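Galectin-1 (Bufo arenarum, PDB 1A78) binds beta-galactosides and probably a range of complex carbohydrates as a homodimeric secreted lectin, and may regulate apoptosis and cell differentiation. Local coordinates at residues G30-L35 with L43-A48; K58-S63 with G70-E75; V77-Q82 with F101-Q106. All coordinates share one frame; numbering follows the deposited sequence.

In the fold
Interactions 1 and 2 lie in the same six-stranded sheet of the galectin sandwich, where strands 41-49 and 58-65 are neighbours and His45 pairs with Asn62 through the backbone. Both are antiparallel hairpins and both touch the thiogalactose. Interaction 1 is core: nearly all its residues are buried, with sugar-binding groups on one face of the sheet and apolar groups on the other. Interaction 2 includes the edge strand 68-75 and is more polar and only partly buried. Interaction 3 joins two loops near the surface and rests on apolar and aromatic contacts. Its Phe80 and Phe101 pack on Phe46 of interaction 1, and Ile59 of interaction 2 reaches both rings.

Interaction 1. Residues G30-L35 with L43-A48; sequences GFAVNL and LLHFNA. With YIO (1-thio-beta-D-galactopyranose), chain C.
His45 holds CG anti to the backbone N (chi1 165°), and Asn34 opposite it holds CG beside its own N (chi1 -51°). The imidazole and the amide thus lie side by side, pointing the same way, with their planes 14° apart. His45 ND1 donates to Asn34 OD1 at 2.7 Å. The donor lies in the carbonyl plane, but OD1 sits somewhat out of the ring plane. The bond is consistent with a proton on ND1 and would restrain the rotation of the ring. The other amide end of Asn34 is held by Ser122 and Glu124, so Asn34 is a second-shell residue that positions His45. At the far side of the ring, His45 NE2 makes a weak bond of 2.9 Å to O4 of the thiogalactose. Trp69 meets the imidazole edge-to-face.

The two strands form an antiparallel hairpin in the sugar-binding sheet of the galectin sandwich. Ala32, Asn34, His45 and Asn47 face the ligand side. Phe31 O accepts two donors. Ala48 N reaches Phe31 O nearly along the C=O axis at 2.8 Å, while Asn47 ND2 reaches the same Phe31 O from above the carbonyl plane at 2.9 Å. Asn47 OD1 is bound by Arg49 NE and lies 3.2 Å from O4 of the thiogalactose. On the other face, Ala48 CB sits over the Phe31 ring, 4.0 Å from its centroid, in a CH-pi contact. Phe31 CE1 lies 4.4 Å from Phe46 CE1, at the edge of the Phe46 ring. The backbone N of Leu43 and that of Leu44 both donate to Leu35 O, which makes a classic beta bulge at this end.

Interaction 2. Residues K58-S63 with G70-E75; sequences KIVCNS and GSEQRE. With YIO (1-thio-beta-D-galactopyranose), chain C; GAL (beta-D-galactopyranose), chain B.
Glu72 leans across the hairpin toward Val60 and Asn62, and its chain runs extended from CG to the carboxylate. Glu72 CB lies 4.1 Å from Val60 CG1. CG comes next to Asn62 ND2 and to O6 of the thiogalactose. At the tip the two oxygens divide the work. Glu72 OE2 accepts hydroxyl O6 of the thiogalactose and hydroxyl O2 of the second galactose, each at 2.6 Å. Glu72 OE1 touches Val60 CG1 and forms a salt bridge of 2.6 Å with Arg74 NH1, which would help to balance the carboxylate charge.

Strands 58-65 and 68-75 make the antiparallel hairpin at one edge of the galectin carbohydrate-binding sheet. Val60 and Arg74 are a non-hydrogen-bonded pair on the sugar side, flanked by the hydrogen-bonded pairs Ile59-Glu75 and Cys61-Gln73. Val60 CG2 lies over one face of the Arg74 guanidinium, 3.7 Å from Arg74 NE. Arg74 NH2 makes a long bond to O3 of the second galactose and a salt bridge with Asp55.

Asn62 ND2 is shared between protein and ligand. Asn62 ND2 gives a nearly straight bond (170°) of 2.8 Å to O6 of the thiogalactose. Its other bond goes to Gly70 O, in the plane of the Asn62 amide but from above the Gly70 carbonyl plane. Asn62 OD1 accepts Ser63 N at 2.7 Å.

Interaction 3. Residues V77-Q82 with F101-Q106; sequences VFPFQQ and FSSGDQ
Two loops of the galectin sandwich meet here: the link from strand 68-75 to strand 85-92, and the tight turn between strands 96-101 and 106-110. Pro79, Phe80 and Phe101 carry most of the contact. Pro79 CG sits over one face of the Phe101 ring, 4.2 Å from its centroid and 27° off the normal, in a CH-pi contact. Pro79 CG comes nearest to Phe101 CG, at 3.8 Å. The two side chains cross at about a right angle.

Phe80 meets the same ring with its tip. Phe80 CZ lies 3.7 Å from Phe101 CE1, and the ring planes are 89° apart. This is an offset edge-to-face pair, with the edge of Phe80 directed at the face of Phe101. Phe80 keeps CG anti to its carbonyl carbon (chi1 -43°), and its ring end swings closer to Phe101 than its CB direction suggests. Phe101 CG is likewise anti to the carbonyl carbon, and its CB points toward the proline loop.

Residues 101 to 104 form a type I beta turn, closed by Gly104 N bonding to Phe101 O. Phe101 N also bonds to Asp105 O at 2.8 Å. Gly104 takes a positive phi as the last residue of the turn. From the turn, Ser103 OG donates to OD2 of Asp105, the residue that follows it, at 2.9 Å and on the anti side of the carboxylate. The methylene groups of Pro79 lie against this hydroxyl, with Pro79 CB 3.7 Å from Ser103 OG. Val77 and Asp105 meet tip to tip nearer the surface, where Val77 CG1 is 3.6 Å from Asp105 OD2. On the inner side, Phe46 and Val88 pack against Phe101, while Phe31 meets Phe80 edge-to-face.

Interaction 1. Residues G30-L35 with L43-A48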
loop_
_atom_site.group_PDB
_atom_site.type_symbol
_atom_site.label_atom_id
_atom_site.label_comp_id
_atom_site.label_asym_id
_atom_site.label_seq_id
_atom_site.Cartn_x
_atom_site.Cartn_y
_atom_site.Cartn_z
ATOM N N GLY A 30 -12.193 10.576 -14.826
ATOM C CA GLY A 30 -11.651 9.243 -15.035
ATOM C C GLY A 30 -10.601 8.940 -13.971
ATOM O O GLY A 30 -10.117 9.871 -13.307
ATOM N N PHE A 31 -10.283 7.662 -13.761
ATOM C CA PHE A 31 -9.250 7.295 -12.785
ATOM C C PHE A 31 -8.414 6.181 -13.378
ATOM O O PHE A 31 -8.825 5.543 -14.375
ATOM C CB PHE A 31 -9.838 6.882 -11.424
ATOM C CG PHE A 31 -10.549 5.567 -11.443
ATOM C CD1 PHE A 31 -9.849 4.381 -11.229
ATOM C CD2 PHE A 31 -11.921 5.513 -11.661
ATOM C CE1 PHE A 31 -10.499 3.164 -11.228
ATOM C CE2 PHE A 31 -12.583 4.302 -11.660
ATOM C CZ PHE A 31 -11.879 3.120 -11.442
ATOM N N ALA A 32 -7.242 5.951 -12.779
ATOM C CA ALA A 32 -6.311 4.937 -13.252
ATOM C C ALA A 32 -5.659 4.155 -12.129
ATOM O O ALA A 32 -5.636 4.588 -10.986
ATOM C CB ALA A 32 -5.220 5.589 -14.127
ATOM N N VAL A 33 -5.181 2.975 -12.480
ATOM C CA VAL A 33 -4.455 2.089 -11.587
ATOM C C VAL A 33 -3.286 1.624 -12.444
ATOM O O VAL A 33 -3.497 1.095 -13.537
ATOM C CB VAL A 33 -5.301 0.871 -11.153
ATOM C CG1 VAL A 33 -4.421 -0.134 -10.390
ATOM C CG2 VAL A 33 -6.468 1.344 -10.266
ATOM N N ASN A 34 -2.060 1.814 -11.972
ATOM C CA ASN A 34 -0.897 1.423 -12.765
ATOM C C ASN A 34 -0.096 0.321 -12.099
ATOM O O ASN A 34 0.017 0.311 -10.877
ATOM C CB ASN A 34 0.001 2.651 -12.980
ATOM C CG ASN A 34 -0.765 3.833 -13.511
ATOM O OD1 ASN A 34 -1.295 3.782 -14.608
ATOM N ND2 ASN A 34 -0.866 4.881 -12.729
ATOM N N LEU A 35 0.451 -0.595 -12.893
ATOM C CA LEU A 35 1.268 -1.707 -12.406
ATOM C C LEU A 35 2.475 -1.770 -13.335
ATOM O O LEU A 35 2.322 -1.734 -14.560
ATOM C CB LEU A 35 0.513 -3.041 -12.526
ATOM C CG LEU A 35 -0.448 -3.532 -11.446
ATOM C CD1 LEU A 35 -1.529 -2.529 -11.248
ATOM C CD2 LEU A 35 -1.049 -4.873 -11.867
ATOM N N LEU A 43 3.411 -2.010 -16.971
ATOM C CA LEU A 43 3.135 -3.269 -17.645
ATOM C C LEU A 43 1.657 -3.109 -17.995
ATOM O O LEU A 43 1.237 -3.480 -19.075
ATOM C CB LEU A 43 3.334 -4.443 -16.686
ATOM C CG LEU A 43 4.003 -5.710 -17.218
ATOM C CD1 LEU A 43 5.391 -5.400 -17.806
ATOM C CD2 LEU A 43 4.122 -6.717 -16.071
ATOM N N LEU A 44 0.913 -2.440 -17.114
ATOM C CA LEU A 44 -0.494 -2.176 -17.304
ATOM C C LEU A 44 -0.926 -0.830 -16.756
ATOM O O LEU A 44 -0.684 -0.545 -15.591
ATOM C CB LEU A 44 -1.373 -3.239 -16.599
ATOM C CG LEU A 44 -2.911 -2.952 -16.554
ATOM C CD1 LEU A 44 -3.508 -2.862 -17.980
ATOM C CD2 LEU A 44 -3.664 -4.018 -15.795
ATOM N N HIS A 45 -1.521 -0.000 -17.617
ATOM C CA HIS A 45 -2.127 1.281 -17.235
ATOM C C HIS A 45 -3.624 1.029 -17.513
ATOM O O HIS A 45 -4.037 0.864 -18.674
ATOM C CB HIS A 45 -1.627 2.459 -18.084
ATOM C CG HIS A 45 -2.469 3.706 -17.964
ATOM N ND1 HIS A 45 -2.323 4.620 -16.939
ATOM C CD2 HIS A 45 -3.453 4.199 -18.758
ATOM C CE1 HIS A 45 -3.176 5.618 -17.100
ATOM N NE2 HIS A 45 -3.874 5.389 -18.197
ATOM N N PHE A 46 -4.389 0.921 -16.430
ATOM C CA PHE A 46 -5.821 0.660 -16.447
ATOM C C PHE A 46 -6.542 1.988 -16.225
ATOM O O PHE A 46 -6.630 2.465 -15.103
ATOM C CB PHE A 46 -6.119 -0.330 -15.322
ATOM C CG PHE A 46 -7.560 -0.605 -15.118
ATOM C CD1 PHE A 46 -8.318 0.201 -14.281
ATOM C CD2 PHE A 46 -8.168 -1.658 -15.775
ATOM C CE1 PHE A 46 -9.660 -0.034 -14.112
ATOM C CE2 PHE A 46 -9.520 -1.910 -15.611
ATOM C CZ PHE A 46 -10.270 -1.098 -14.783
ATOM N N ASN A 47 -7.107 2.567 -17.276
ATOM C CA ASN A 47 -7.756 3.865 -17.155
ATOM C C ASN A 47 -9.276 3.836 -17.430
ATOM O O ASN A 47 -9.699 3.602 -18.565
ATOM C CB ASN A 47 -7.027 4.812 -18.118
ATOM C CG ASN A 47 -7.458 6.261 -17.996
ATOM O OD1 ASN A 47 -7.091 7.065 -18.846
ATOM N ND2 ASN A 47 -8.188 6.622 -16.936
ATOM N N ALA A 48 -10.086 4.039 -16.391
ATOM C CA ALA A 48 -11.541 4.051 -16.540
ATOM C C ALA A 48 -11.954 5.493 -16.810
ATOM O O ALA A 48 -11.908 6.343 -15.912
ATOM C CB ALA A 48 -12.228 3.527 -15.282
HETATM C C1 YIO C . -3.370 9.056 -23.203
HETATM C C2 YIO C . -3.549 9.513 -21.777
HETATM C C3 YIO C . -2.669 8.694 -20.854
HETATM C C4 YIO C . -3.073 7.252 -20.982
HETATM C C5 YIO C . -2.946 6.820 -22.443
HETATM C C6 YIO C . -3.449 5.419 -22.675
HETATM O O2 YIO C . -3.206 10.876 -21.673
HETATM O O3 YIO C . -2.870 9.117 -19.518
HETATM O O4 YIO C . -4.406 7.099 -20.523
HETATM O O5 YIO C . -3.705 7.676 -23.318
HETATM O O6 YIO C . -2.944 4.930 -23.908
HETATM S S1 YIO C . -4.679 9.905 -24.124
#

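Interaction 2. Residues K58-S63 with G70-E75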
loop_
_atom_site.group_PDB
_atom_site.type_symbol
_atom_site.label_atom_id
_atom_site.label_comp_id
_atom_site.label_asym_id
_atom_site.label_seq_id
_atom_site.Cartn_x
_atom_site.Cartn_y
_atom_site.Cartn_z
ATOM N N LYS A 58 -15.724 4.509 -20.835
ATOM C CA LYS A 58 -14.964 3.459 -21.508
ATOM C C LYS A 58 -13.741 3.135 -20.650
ATOM O O LYS A 58 -13.351 3.925 -19.803
ATOM C CB LYS A 58 -14.497 3.991 -22.867
ATOM C CG LYS A 58 -14.173 2.936 -23.898
ATOM C CD LYS A 58 -15.437 2.499 -24.587
ATOM C CE LYS A 58 -16.015 3.653 -25.407
ATOM N NZ LYS A 58 -17.434 3.414 -25.865
ATOM N N ILE A 59 -13.131 1.982 -20.888
ATOM C CA ILE A 59 -11.940 1.545 -20.170
ATOM C C ILE A 59 -10.822 1.465 -21.192
ATOM O O ILE A 59 -10.954 0.782 -22.201
ATOM C CB ILE A 59 -12.138 0.132 -19.537
ATOM C CG1 ILE A 59 -13.009 0.239 -18.293
ATOM C CG2 ILE A 59 -10.793 -0.546 -19.221
ATOM C CD1 ILE A 59 -13.262 -1.096 -17.643
ATOM N N VAL A 60 -9.739 2.187 -20.963
ATOM C CA VAL A 60 -8.603 2.128 -21.879
ATOM C C VAL A 60 -7.428 1.469 -21.147
ATOM O O VAL A 60 -7.179 1.798 -20.004
ATOM C CB VAL A 60 -8.206 3.549 -22.353
ATOM C CG1 VAL A 60 -7.043 3.479 -23.309
ATOM C CG2 VAL A 60 -9.392 4.214 -23.029
ATOM N N CYS A 61 -6.769 0.492 -21.753
ATOM C CA CYS A 61 -5.638 -0.162 -21.111
ATOM C C CYS A 61 -4.455 -0.010 -22.024
ATOM O O CYS A 61 -4.608 -0.052 -23.247
ATOM C CB CYS A 61 -5.892 -1.660 -20.872
ATOM S SG CYS A 61 -7.087 -2.021 -19.585
ATOM N N ASN A 62 -3.270 0.174 -21.450
ATOM C CA ASN A 62 -2.074 0.303 -22.290
ATOM C C ASN A 62 -0.841 -0.036 -21.477
ATOM O O ASN A 62 -0.940 -0.278 -20.267
ATOM C CB ASN A 62 -1.952 1.728 -22.837
ATOM C CG ASN A 62 -1.193 1.791 -24.133
ATOM O OD1 ASN A 62 -0.561 0.826 -24.550
ATOM N ND2 ASN A 62 -1.242 2.939 -24.786
ATOM N N SER A 63 0.290 -0.169 -22.156
ATOM C CA SER A 63 1.554 -0.442 -21.497
ATOM C C SER A 63 2.386 0.801 -21.794
ATOM O O SER A 63 2.053 1.565 -22.703
ATOM C CB SER A 63 2.228 -1.667 -22.085
ATOM O OG SER A 63 2.550 -1.449 -23.442
ATOM N N GLY A 70 2.162 2.352 -25.505
ATOM C CA GLY A 70 2.085 1.304 -26.530
ATOM C C GLY A 70 0.708 1.278 -27.190
ATOM O O GLY A 70 0.013 2.290 -27.201
ATOM N N SER A 71 0.272 0.131 -27.677
ATOM C CA SER A 71 -1.043 0.070 -28.325
ATOM C C SER A 71 -2.183 -0.015 -27.343
ATOM O O SER A 71 -2.264 -0.965 -26.570
ATOM C CB SER A 71 -1.135 -1.133 -29.260
ATOM O OG SER A 71 0.049 -1.256 -30.025
ATOM N N GLU A 72 -3.102 0.933 -27.413
ATOM C CA GLU A 72 -4.236 0.931 -26.507
ATOM C C GLU A 72 -5.142 -0.252 -26.822
ATOM O O GLU A 72 -5.167 -0.746 -27.955
ATOM C CB GLU A 72 -5.059 2.219 -26.633
ATOM C CG GLU A 72 -4.329 3.514 -26.283
ATOM C CD GLU A 72 -5.285 4.688 -26.090
ATOM O OE1 GLU A 72 -6.423 4.602 -26.567
ATOM O OE2 GLU A 72 -4.929 5.693 -25.444
ATOM N N GLN A 73 -5.839 -0.727 -25.793
ATOM C CA GLN A 73 -6.800 -1.813 -25.895
ATOM C C GLN A 73 -7.994 -1.226 -25.176
ATOM O O GLN A 73 -7.924 -0.979 -23.974
ATOM C CB GLN A 73 -6.331 -3.079 -25.172
ATOM C CG GLN A 73 -7.467 -4.097 -24.965
ATOM C CD GLN A 73 -7.006 -5.422 -24.363
ATOM O OE1 GLN A 73 -6.042 -6.025 -24.833
ATOM N NE2 GLN A 73 -7.703 -5.882 -23.321
ATOM N N ARG A 74 -9.049 -0.902 -25.907
ATOM C CA ARG A 74 -10.226 -0.333 -25.275
ATOM C C ARG A 74 -11.203 -1.437 -24.893
ATOM O O ARG A 74 -11.106 -2.540 -25.418
ATOM C CB ARG A 74 -10.902 0.678 -26.202
ATOM C CG ARG A 74 -10.163 1.993 -26.313
ATOM C CD ARG A 74 -11.100 3.125 -26.732
ATOM N NE ARG A 74 -10.504 4.447 -26.534
ATOM C CZ ARG A 74 -9.323 4.820 -27.018
ATOM N NH1 ARG A 74 -8.607 3.977 -27.748
ATOM N NH2 ARG A 74 -8.811 6.001 -26.691
ATOM N N GLU A 75 -12.122 -1.146 -23.979
ATOM C CA GLU A 75 -13.116 -2.117 -23.546
ATOM C C GLU A 75 -14.384 -1.356 -23.256
ATOM O O GLU A 75 -14.341 -0.223 -22.788
ATOM C CB GLU A 75 -12.674 -2.873 -22.299
ATOM C CG GLU A 75 -12.761 -4.378 -22.455
ATOM C CD GLU A 75 -11.540 -4.961 -23.140
ATOM O OE1 GLU A 75 -10.452 -4.378 -22.995
ATOM O OE2 GLU A 75 -11.642 -6.011 -23.808
HETATM C C1 YIO C . -3.370 9.056 -23.203
HETATM C C2 YIO C . -3.549 9.513 -21.777
HETATM C C3 YIO C . -2.669 8.694 -20.854
HETATM C C4 YIO C . -3.073 7.252 -20.982
HETATM C C5 YIO C . -2.946 6.820 -22.443
HETATM C C6 YIO C . -3.449 5.419 -22.675
HETATM O O2 YIO C . -3.206 10.876 -21.673
HETATM O O3 YIO C . -2.870 9.117 -19.518
HETATM O O4 YIO C . -4.406 7.099 -20.523
HETATM O O5 YIO C . -3.705 7.676 -23.318
HETATM O O6 YIO C . -2.944 4.930 -23.908
HETATM S S1 YIO C . -4.679 9.905 -24.124
HETATM C C1 GAL B . -4.335 9.208 -25.777
HETATM C C2 GAL B . -5.649 8.740 -26.425
HETATM C C3 GAL B . -5.372 8.055 -27.768
HETATM C C4 GAL B . -4.550 8.986 -28.670
HETATM C C5 GAL B . -3.281 9.377 -27.943
HETATM C C6 GAL B . -2.477 10.332 -28.792
HETATM O O2 GAL B . -6.336 7.838 -25.575
HETATM O O3 GAL B . -6.603 7.731 -28.395
HETATM O O4 GAL B . -5.285 10.171 -28.959
HETATM O O5 GAL B . -3.621 10.059 -26.701
HETATM O O6 GAL B . -1.477 10.966 -28.026
#

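Interaction 3. Residues V77-Q82 with F101-Q106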
loop_
_atom_site.group_PDB
_atom_site.type_symbol
_atom_site.label_atom_id
_atom_site.label_comp_id
_atom_site.label_asym_id
_atom_site.label_seq_id
_atom_site.Cartn_x
_atom_site.Cartn_y
_atom_site.Cartn_z
ATOM N N VAL A 77 -17.165 -2.639 -21.242
ATOM C CA VAL A 77 -17.793 -2.880 -19.942
ATOM C C VAL A 77 -17.309 -1.791 -18.991
ATOM O O VAL A 77 -16.115 -1.568 -18.851
ATOM C CB VAL A 77 -17.444 -4.287 -19.385
ATOM C CG1 VAL A 77 -17.896 -4.418 -17.932
ATOM C CG2 VAL A 77 -18.148 -5.350 -20.207
ATOM N N PHE A 78 -18.246 -1.128 -18.330
ATOM C CA PHE A 78 -17.929 -0.030 -17.417
ATOM C C PHE A 78 -18.784 -0.126 -16.158
ATOM O O PHE A 78 -19.820 0.531 -16.034
ATOM C CB PHE A 78 -18.194 1.300 -18.134
ATOM C CG PHE A 78 -17.612 2.495 -17.459
ATOM C CD1 PHE A 78 -16.315 2.903 -17.745
ATOM C CD2 PHE A 78 -18.373 3.263 -16.615
ATOM C CE1 PHE A 78 -15.810 4.061 -17.197
ATOM C CE2 PHE A 78 -17.868 4.422 -16.070
ATOM C CZ PHE A 78 -16.588 4.821 -16.363
ATOM N N PRO A 79 -18.345 -0.931 -15.188
ATOM C CA PRO A 79 -19.110 -1.083 -13.950
ATOM C C PRO A 79 -18.780 -0.054 -12.869
ATOM O O PRO A 79 -18.711 -0.412 -11.692
ATOM C CB PRO A 79 -18.731 -2.486 -13.514
ATOM C CG PRO A 79 -17.281 -2.547 -13.889
ATOM C CD PRO A 79 -17.235 -1.898 -15.255
ATOM N N PHE A 80 -18.636 1.219 -13.241
ATOM C CA PHE A 80 -18.290 2.245 -12.255
ATOM C C PHE A 80 -19.247 3.435 -12.188
ATOM O O PHE A 80 -19.771 3.879 -13.209
ATOM C CB PHE A 80 -16.873 2.773 -12.502
ATOM C CG PHE A 80 -15.868 1.707 -12.815
ATOM C CD1 PHE A 80 -15.236 1.012 -11.800
ATOM C CD2 PHE A 80 -15.531 1.425 -14.126
ATOM C CE1 PHE A 80 -14.275 0.052 -12.084
ATOM C CE2 PHE A 80 -14.578 0.475 -14.427
ATOM C CZ PHE A 80 -13.943 -0.217 -13.403
ATOM N N GLN A 81 -19.441 3.961 -10.982
ATOM C CA GLN A 81 -20.303 5.117 -10.739
ATOM C C GLN A 81 -19.485 6.186 -10.043
ATOM O O GLN A 81 -18.636 5.881 -9.197
ATOM C CB GLN A 81 -21.459 4.764 -9.804
ATOM C CG GLN A 81 -22.481 3.839 -10.385
ATOM C CD GLN A 81 -23.495 3.408 -9.359
ATOM O OE1 GLN A 81 -23.441 2.282 -8.863
ATOM N NE2 GLN A 81 -24.432 4.299 -9.031
ATOM N N GLN A 82 -19.766 7.440 -10.376
ATOM C CA GLN A 82 -19.074 8.555 -9.756
ATOM C C GLN A 82 -19.556 8.658 -8.317
ATOM O O GLN A 82 -20.635 8.163 -7.972
ATOM C CB GLN A 82 -19.367 9.849 -10.500
ATOM C CG GLN A 82 -18.753 9.914 -11.877
ATOM C CD GLN A 82 -19.178 11.158 -12.629
ATOM O OE1 GLN A 82 -18.355 12.021 -12.954
ATOM N NE2 GLN A 82 -20.479 11.273 -12.891
ATOM N N PHE A 101 -13.710 -7.475 -11.940
ATOM C CA PHE A 101 -14.497 -6.442 -11.288
ATOM C C PHE A 101 -15.400 -7.090 -10.266
ATOM O O PHE A 101 -15.767 -8.259 -10.410
ATOM C CB PHE A 101 -15.331 -5.687 -12.343
ATOM C CG PHE A 101 -14.497 -5.056 -13.436
ATOM C CD1 PHE A 101 -13.549 -4.080 -13.132
ATOM C CD2 PHE A 101 -14.586 -5.510 -14.746
ATOM C CE1 PHE A 101 -12.703 -3.582 -14.107
ATOM C CE2 PHE A 101 -13.746 -5.019 -15.732
ATOM C CZ PHE A 101 -12.801 -4.056 -15.411
ATOM N N SER A 102 -15.769 -6.340 -9.234
ATOM C CA SER A 102 -16.642 -6.873 -8.194
ATOM C C SER A 102 -17.903 -7.423 -8.842
ATOM O O SER A 102 -18.534 -8.352 -8.334
ATOM C CB SER A 102 -17.003 -5.777 -7.201
ATOM O OG SER A 102 -17.389 -4.601 -7.880
ATOM N N SER A 103 -18.207 -6.867 -10.011
ATOM C CA SER A 103 -19.362 -7.234 -10.813
ATOM C C SER A 103 -19.229 -8.618 -11.470
ATOM O O SER A 103 -20.047 -8.997 -12.309
ATOM C CB SER A 103 -19.548 -6.160 -11.896
ATOM O OG SER A 103 -18.386 -6.047 -12.712
ATOM N N GLY A 104 -18.188 -9.361 -11.122
ATOM C CA GLY A 104 -17.999 -10.659 -11.739
ATOM C C GLY A 104 -17.316 -10.518 -13.090
ATOM O O GLY A 104 -16.641 -11.446 -13.540
ATOM N N ASP A 105 -17.472 -9.360 -13.735
ATOM C CA ASP A 105 -16.851 -9.107 -15.032
ATOM C C ASP A 105 -15.357 -9.316 -14.997
ATOM O O ASP A 105 -14.708 -9.037 -13.990
ATOM C CB ASP A 105 -17.112 -7.681 -15.481
ATOM C CG ASP A 105 -18.508 -7.485 -15.979
ATOM O OD1 ASP A 105 -18.875 -8.176 -16.962
ATOM O OD2 ASP A 105 -19.225 -6.645 -15.379
ATOM N N GLN A 106 -14.798 -9.668 -16.147
ATOM C CA GLN A 106 -13.379 -9.933 -16.240
ATOM C C GLN A 106 -12.860 -9.871 -17.685
ATOM O O GLN A 106 -13.604 -10.109 -18.633
ATOM C CB GLN A 106 -13.146 -11.325 -15.642
ATOM C CG GLN A 106 -11.779 -11.934 -15.829
ATOM C CD GLN A 106 -11.750 -13.395 -15.412
ATOM O OE1 GLN A 106 -11.973 -13.724 -14.241
ATOM N NE2 GLN A 106 -11.480 -14.280 -16.371
#